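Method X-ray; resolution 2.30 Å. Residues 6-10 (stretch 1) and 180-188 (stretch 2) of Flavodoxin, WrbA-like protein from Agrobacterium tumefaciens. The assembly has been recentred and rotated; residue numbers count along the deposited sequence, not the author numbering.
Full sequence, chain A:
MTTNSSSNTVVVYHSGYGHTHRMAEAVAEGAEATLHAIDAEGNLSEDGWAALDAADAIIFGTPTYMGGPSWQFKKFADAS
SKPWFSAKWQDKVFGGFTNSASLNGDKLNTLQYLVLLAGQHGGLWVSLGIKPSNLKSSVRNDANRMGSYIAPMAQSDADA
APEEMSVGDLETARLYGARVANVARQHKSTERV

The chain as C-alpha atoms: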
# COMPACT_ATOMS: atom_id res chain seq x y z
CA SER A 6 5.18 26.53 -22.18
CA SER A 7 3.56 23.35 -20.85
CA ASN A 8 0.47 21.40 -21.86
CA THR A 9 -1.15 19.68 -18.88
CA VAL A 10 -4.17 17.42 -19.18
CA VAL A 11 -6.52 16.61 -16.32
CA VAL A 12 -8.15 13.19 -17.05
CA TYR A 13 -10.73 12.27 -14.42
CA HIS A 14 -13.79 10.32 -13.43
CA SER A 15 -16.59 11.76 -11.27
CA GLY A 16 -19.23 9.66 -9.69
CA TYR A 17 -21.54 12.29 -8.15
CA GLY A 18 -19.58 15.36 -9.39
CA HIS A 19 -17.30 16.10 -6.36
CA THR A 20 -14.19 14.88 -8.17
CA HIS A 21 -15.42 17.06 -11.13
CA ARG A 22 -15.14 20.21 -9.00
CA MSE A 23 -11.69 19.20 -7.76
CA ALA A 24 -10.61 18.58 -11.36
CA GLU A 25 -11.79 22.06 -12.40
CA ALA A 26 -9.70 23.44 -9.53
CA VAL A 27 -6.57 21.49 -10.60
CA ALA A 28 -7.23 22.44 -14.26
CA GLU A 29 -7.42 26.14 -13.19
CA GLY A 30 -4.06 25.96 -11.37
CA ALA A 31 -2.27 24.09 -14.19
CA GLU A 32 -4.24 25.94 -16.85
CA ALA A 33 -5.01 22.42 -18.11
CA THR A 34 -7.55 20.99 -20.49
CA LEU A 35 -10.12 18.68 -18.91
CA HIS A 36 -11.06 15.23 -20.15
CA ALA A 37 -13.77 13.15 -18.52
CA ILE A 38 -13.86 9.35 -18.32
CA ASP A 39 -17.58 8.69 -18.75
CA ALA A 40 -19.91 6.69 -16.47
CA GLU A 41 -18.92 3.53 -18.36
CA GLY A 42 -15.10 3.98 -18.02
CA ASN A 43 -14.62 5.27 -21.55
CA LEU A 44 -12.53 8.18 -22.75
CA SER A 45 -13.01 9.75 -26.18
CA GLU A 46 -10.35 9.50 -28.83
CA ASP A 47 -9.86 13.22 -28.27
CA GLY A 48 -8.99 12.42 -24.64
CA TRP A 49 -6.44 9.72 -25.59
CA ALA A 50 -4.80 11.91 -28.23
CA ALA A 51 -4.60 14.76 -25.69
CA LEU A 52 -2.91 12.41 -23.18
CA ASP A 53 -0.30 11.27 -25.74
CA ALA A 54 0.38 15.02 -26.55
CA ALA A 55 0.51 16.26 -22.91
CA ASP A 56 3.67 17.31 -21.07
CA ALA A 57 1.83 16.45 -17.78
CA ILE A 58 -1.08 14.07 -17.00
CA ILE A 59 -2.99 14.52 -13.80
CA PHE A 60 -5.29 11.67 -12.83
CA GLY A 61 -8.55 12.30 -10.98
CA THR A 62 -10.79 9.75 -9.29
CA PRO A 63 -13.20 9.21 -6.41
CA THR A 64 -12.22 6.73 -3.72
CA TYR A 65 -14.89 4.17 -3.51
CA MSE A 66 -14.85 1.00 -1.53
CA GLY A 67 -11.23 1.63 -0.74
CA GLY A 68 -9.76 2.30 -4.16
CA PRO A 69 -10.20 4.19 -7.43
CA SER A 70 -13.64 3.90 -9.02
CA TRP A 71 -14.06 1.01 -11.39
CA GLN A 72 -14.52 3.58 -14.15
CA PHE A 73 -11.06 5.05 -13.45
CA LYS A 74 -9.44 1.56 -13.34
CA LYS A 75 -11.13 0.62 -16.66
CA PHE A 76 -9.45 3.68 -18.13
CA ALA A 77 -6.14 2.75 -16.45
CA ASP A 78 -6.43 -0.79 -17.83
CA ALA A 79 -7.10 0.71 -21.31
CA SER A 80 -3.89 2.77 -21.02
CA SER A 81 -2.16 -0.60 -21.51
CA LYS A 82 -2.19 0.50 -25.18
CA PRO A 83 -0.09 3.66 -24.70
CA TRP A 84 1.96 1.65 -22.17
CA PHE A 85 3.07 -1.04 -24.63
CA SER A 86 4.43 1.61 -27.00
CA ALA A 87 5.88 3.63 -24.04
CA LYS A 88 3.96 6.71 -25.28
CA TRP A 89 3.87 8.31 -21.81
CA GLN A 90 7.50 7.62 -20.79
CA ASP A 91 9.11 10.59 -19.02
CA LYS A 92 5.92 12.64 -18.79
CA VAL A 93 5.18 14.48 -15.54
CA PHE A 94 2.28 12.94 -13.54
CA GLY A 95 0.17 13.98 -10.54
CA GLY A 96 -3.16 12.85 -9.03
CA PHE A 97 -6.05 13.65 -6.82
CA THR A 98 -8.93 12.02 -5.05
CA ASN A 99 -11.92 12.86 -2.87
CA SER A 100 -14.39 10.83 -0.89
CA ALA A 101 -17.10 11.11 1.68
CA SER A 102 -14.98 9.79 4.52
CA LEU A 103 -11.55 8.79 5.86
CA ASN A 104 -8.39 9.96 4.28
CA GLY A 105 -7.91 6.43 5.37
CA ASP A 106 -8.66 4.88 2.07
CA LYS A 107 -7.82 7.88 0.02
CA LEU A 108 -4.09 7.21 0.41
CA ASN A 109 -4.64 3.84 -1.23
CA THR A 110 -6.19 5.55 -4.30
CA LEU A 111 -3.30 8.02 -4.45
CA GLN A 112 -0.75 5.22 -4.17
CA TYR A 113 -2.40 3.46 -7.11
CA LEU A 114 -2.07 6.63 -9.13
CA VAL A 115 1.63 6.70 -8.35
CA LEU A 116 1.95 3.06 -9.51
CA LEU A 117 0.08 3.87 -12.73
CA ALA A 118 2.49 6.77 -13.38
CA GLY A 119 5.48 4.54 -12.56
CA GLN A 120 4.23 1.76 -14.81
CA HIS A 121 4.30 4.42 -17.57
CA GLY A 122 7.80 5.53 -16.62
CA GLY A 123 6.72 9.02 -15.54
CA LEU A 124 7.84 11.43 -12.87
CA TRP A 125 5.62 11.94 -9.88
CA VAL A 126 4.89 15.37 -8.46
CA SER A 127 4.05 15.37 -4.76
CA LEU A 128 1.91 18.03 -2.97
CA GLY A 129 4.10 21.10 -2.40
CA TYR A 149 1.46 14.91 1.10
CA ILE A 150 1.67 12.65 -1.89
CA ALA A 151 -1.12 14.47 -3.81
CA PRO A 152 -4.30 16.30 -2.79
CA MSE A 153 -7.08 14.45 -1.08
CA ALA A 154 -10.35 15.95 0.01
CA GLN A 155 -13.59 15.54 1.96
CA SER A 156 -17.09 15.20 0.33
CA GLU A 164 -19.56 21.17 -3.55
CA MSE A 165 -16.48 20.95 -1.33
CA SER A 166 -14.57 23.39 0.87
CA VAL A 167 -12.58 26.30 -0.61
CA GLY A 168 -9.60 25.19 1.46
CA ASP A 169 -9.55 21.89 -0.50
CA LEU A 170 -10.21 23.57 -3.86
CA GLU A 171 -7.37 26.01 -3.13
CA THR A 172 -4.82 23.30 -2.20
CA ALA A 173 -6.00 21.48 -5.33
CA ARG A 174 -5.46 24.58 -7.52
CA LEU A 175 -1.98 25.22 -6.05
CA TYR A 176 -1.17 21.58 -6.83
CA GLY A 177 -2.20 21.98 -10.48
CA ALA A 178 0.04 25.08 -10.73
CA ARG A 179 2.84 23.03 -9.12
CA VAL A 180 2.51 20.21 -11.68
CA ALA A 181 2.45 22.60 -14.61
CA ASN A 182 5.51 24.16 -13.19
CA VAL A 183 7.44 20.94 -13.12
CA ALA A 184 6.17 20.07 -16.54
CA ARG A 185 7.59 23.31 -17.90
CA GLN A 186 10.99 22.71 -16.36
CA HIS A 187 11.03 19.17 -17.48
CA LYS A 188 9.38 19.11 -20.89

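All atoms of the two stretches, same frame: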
# COMPACT_ATOMS: atom_id res chain seq x y z
N SER A 6 5.85 26.56 -23.54
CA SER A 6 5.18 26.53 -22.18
C SER A 6 4.13 25.38 -22.15
O SER A 6 3.43 25.12 -23.15
CB SER A 6 4.52 27.90 -21.85
OG SER A 6 4.20 28.01 -20.46
N SER A 7 4.02 24.76 -20.98
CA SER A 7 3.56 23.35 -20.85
C SER A 7 2.08 23.09 -21.12
O SER A 7 1.22 23.92 -20.85
CB SER A 7 3.90 22.81 -19.45
OG SER A 7 3.00 23.28 -18.45
N ASN A 8 1.82 21.90 -21.64
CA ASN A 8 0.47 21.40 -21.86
C ASN A 8 0.20 20.31 -20.83
O ASN A 8 0.84 19.28 -20.83
CB ASN A 8 0.31 20.88 -23.31
CG ASN A 8 -1.05 20.14 -23.54
OD1 ASN A 8 -2.12 20.60 -23.06
ND2 ASN A 8 -1.01 18.99 -24.26
N THR A 9 -0.71 20.59 -19.92
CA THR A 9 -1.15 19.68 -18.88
C THR A 9 -2.55 19.23 -19.20
O THR A 9 -3.37 20.00 -19.64
CB THR A 9 -1.11 20.36 -17.52
OG1 THR A 9 0.22 20.85 -17.31
CG2 THR A 9 -1.47 19.36 -16.34
N VAL A 10 -2.83 17.94 -19.02
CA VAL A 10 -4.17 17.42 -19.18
C VAL A 10 -4.66 16.87 -17.86
O VAL A 10 -3.94 16.12 -17.19
CB VAL A 10 -4.19 16.30 -20.25
CG1 VAL A 10 -5.45 15.43 -20.12
CG2 VAL A 10 -4.05 16.91 -21.66
N VAL A 180 2.24 21.23 -10.65
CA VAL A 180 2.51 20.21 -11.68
C VAL A 180 2.89 20.89 -12.99
O VAL A 180 3.85 20.49 -13.62
CB VAL A 180 1.28 19.26 -11.95
CG1 VAL A 180 1.60 18.30 -13.14
CG2 VAL A 180 0.86 18.49 -10.68
N ALA A 181 2.15 21.92 -13.38
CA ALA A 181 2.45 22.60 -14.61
C ALA A 181 3.84 23.14 -14.51
O ALA A 181 4.58 23.11 -15.44
CB ALA A 181 1.48 23.69 -14.86
N ASN A 182 4.21 23.60 -13.34
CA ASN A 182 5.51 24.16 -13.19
C ASN A 182 6.60 23.16 -13.43
O ASN A 182 7.58 23.46 -14.06
CB ASN A 182 5.67 24.76 -11.82
CG ASN A 182 6.76 25.79 -11.78
OD1 ASN A 182 7.73 25.65 -11.05
ND2 ASN A 182 6.61 26.84 -12.58
N VAL A 183 6.45 21.96 -12.91
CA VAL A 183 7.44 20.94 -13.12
C VAL A 183 7.44 20.53 -14.57
O VAL A 183 8.47 20.26 -15.11
CB VAL A 183 7.17 19.72 -12.28
CG1 VAL A 183 8.16 18.67 -12.58
CG2 VAL A 183 7.25 20.08 -10.87
N ALA A 184 6.29 20.50 -15.18
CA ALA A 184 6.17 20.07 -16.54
C ALA A 184 6.86 21.03 -17.49
O ALA A 184 7.35 20.65 -18.51
CB ALA A 184 4.75 19.90 -16.90
N ARG A 185 6.87 22.30 -17.13
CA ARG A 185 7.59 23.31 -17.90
C ARG A 185 9.09 23.11 -17.81
O ARG A 185 9.79 23.16 -18.81
CB ARG A 185 7.25 24.73 -17.42
CG ARG A 185 6.11 25.38 -18.18
CD ARG A 185 5.98 26.85 -17.84
NE ARG A 185 5.41 27.03 -16.51
CZ ARG A 185 4.12 26.92 -16.19
NH1 ARG A 185 3.20 26.60 -17.10
NH2 ARG A 185 3.75 27.11 -14.92
N GLN A 186 9.57 22.85 -16.60
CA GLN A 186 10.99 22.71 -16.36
C GLN A 186 11.56 21.45 -17.00
O GLN A 186 12.76 21.31 -17.16
CB GLN A 186 11.24 22.66 -14.87
CG GLN A 186 12.69 22.91 -14.51
CD GLN A 186 12.90 22.98 -13.02
OE1 GLN A 186 11.98 22.66 -12.22
NE2 GLN A 186 14.13 23.39 -12.61
N HIS A 187 10.68 20.56 -17.39
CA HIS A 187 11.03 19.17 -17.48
C HIS A 187 10.22 18.56 -18.63
O HIS A 187 9.50 17.57 -18.45
CB HIS A 187 10.70 18.52 -16.12
CG HIS A 187 11.31 17.19 -15.95
ND1 HIS A 187 10.91 16.10 -16.69
CD2 HIS A 187 12.34 16.77 -15.18
CE1 HIS A 187 11.65 15.06 -16.38
NE2 HIS A 187 12.54 15.44 -15.47
N LYS A 188 10.37 19.17 -19.81
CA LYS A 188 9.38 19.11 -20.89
C LYS A 188 9.73 18.10 -22.00
O LYS A 188 10.91 17.79 -22.25
CB LYS A 188 9.18 20.53 -21.45
CG LYS A 188 8.26 20.65 -22.67
CD LYS A 188 7.69 22.07 -22.85
CE LYS A 188 6.69 22.13 -24.04
NZ LYS A 188 5.63 23.19 -23.90

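The segment leading into the strand that begins at Thr9 lies against the helical segment that includes Ala181, Ala184 and Arg185, and the two bury 337 Å² in total. Ser7 is the centre of the contact. Ser7 CB points toward the helix and packs 4.0 Å from Ala184 CB, while a p rotamer (chi1 78°) places Ser7 OG 3.4 Å from Ala181 O. The resulting hydrogen bond, donated by Ser7 OG, is weak; Ala181 O also accepts Arg185 N at 3.0 Å within the helix. The short methyl groups of Ala181 and Ala184 allow this close approach, with Ser7 CA 5.0 Å from Arg185 CA.

Arg185 leaves the helix sideways, but its chain bends back across the loop. With chi1 between wells at -93°, chi2 t and chi3 m, its aliphatic part covers the serines: Arg185 CG lies 3.5 Å from Ser7 N and Arg185 CD 3.4 Å from Ser6 OG. Lys188, nearly extended with all four chi angles t, reaches the start of the loop, where Lys188 NZ sits 3.0 Å from Ser6 O, although the angle is too poor for a hydrogen bond.

Further along, Thr9 in the m rotamer sets Thr9 OG1 3.9 Å from Ala181 CA. This hydroxyl is buried without a polar partner, so its contribution here is packing. Asn8, between the two inward-facing residues, points away.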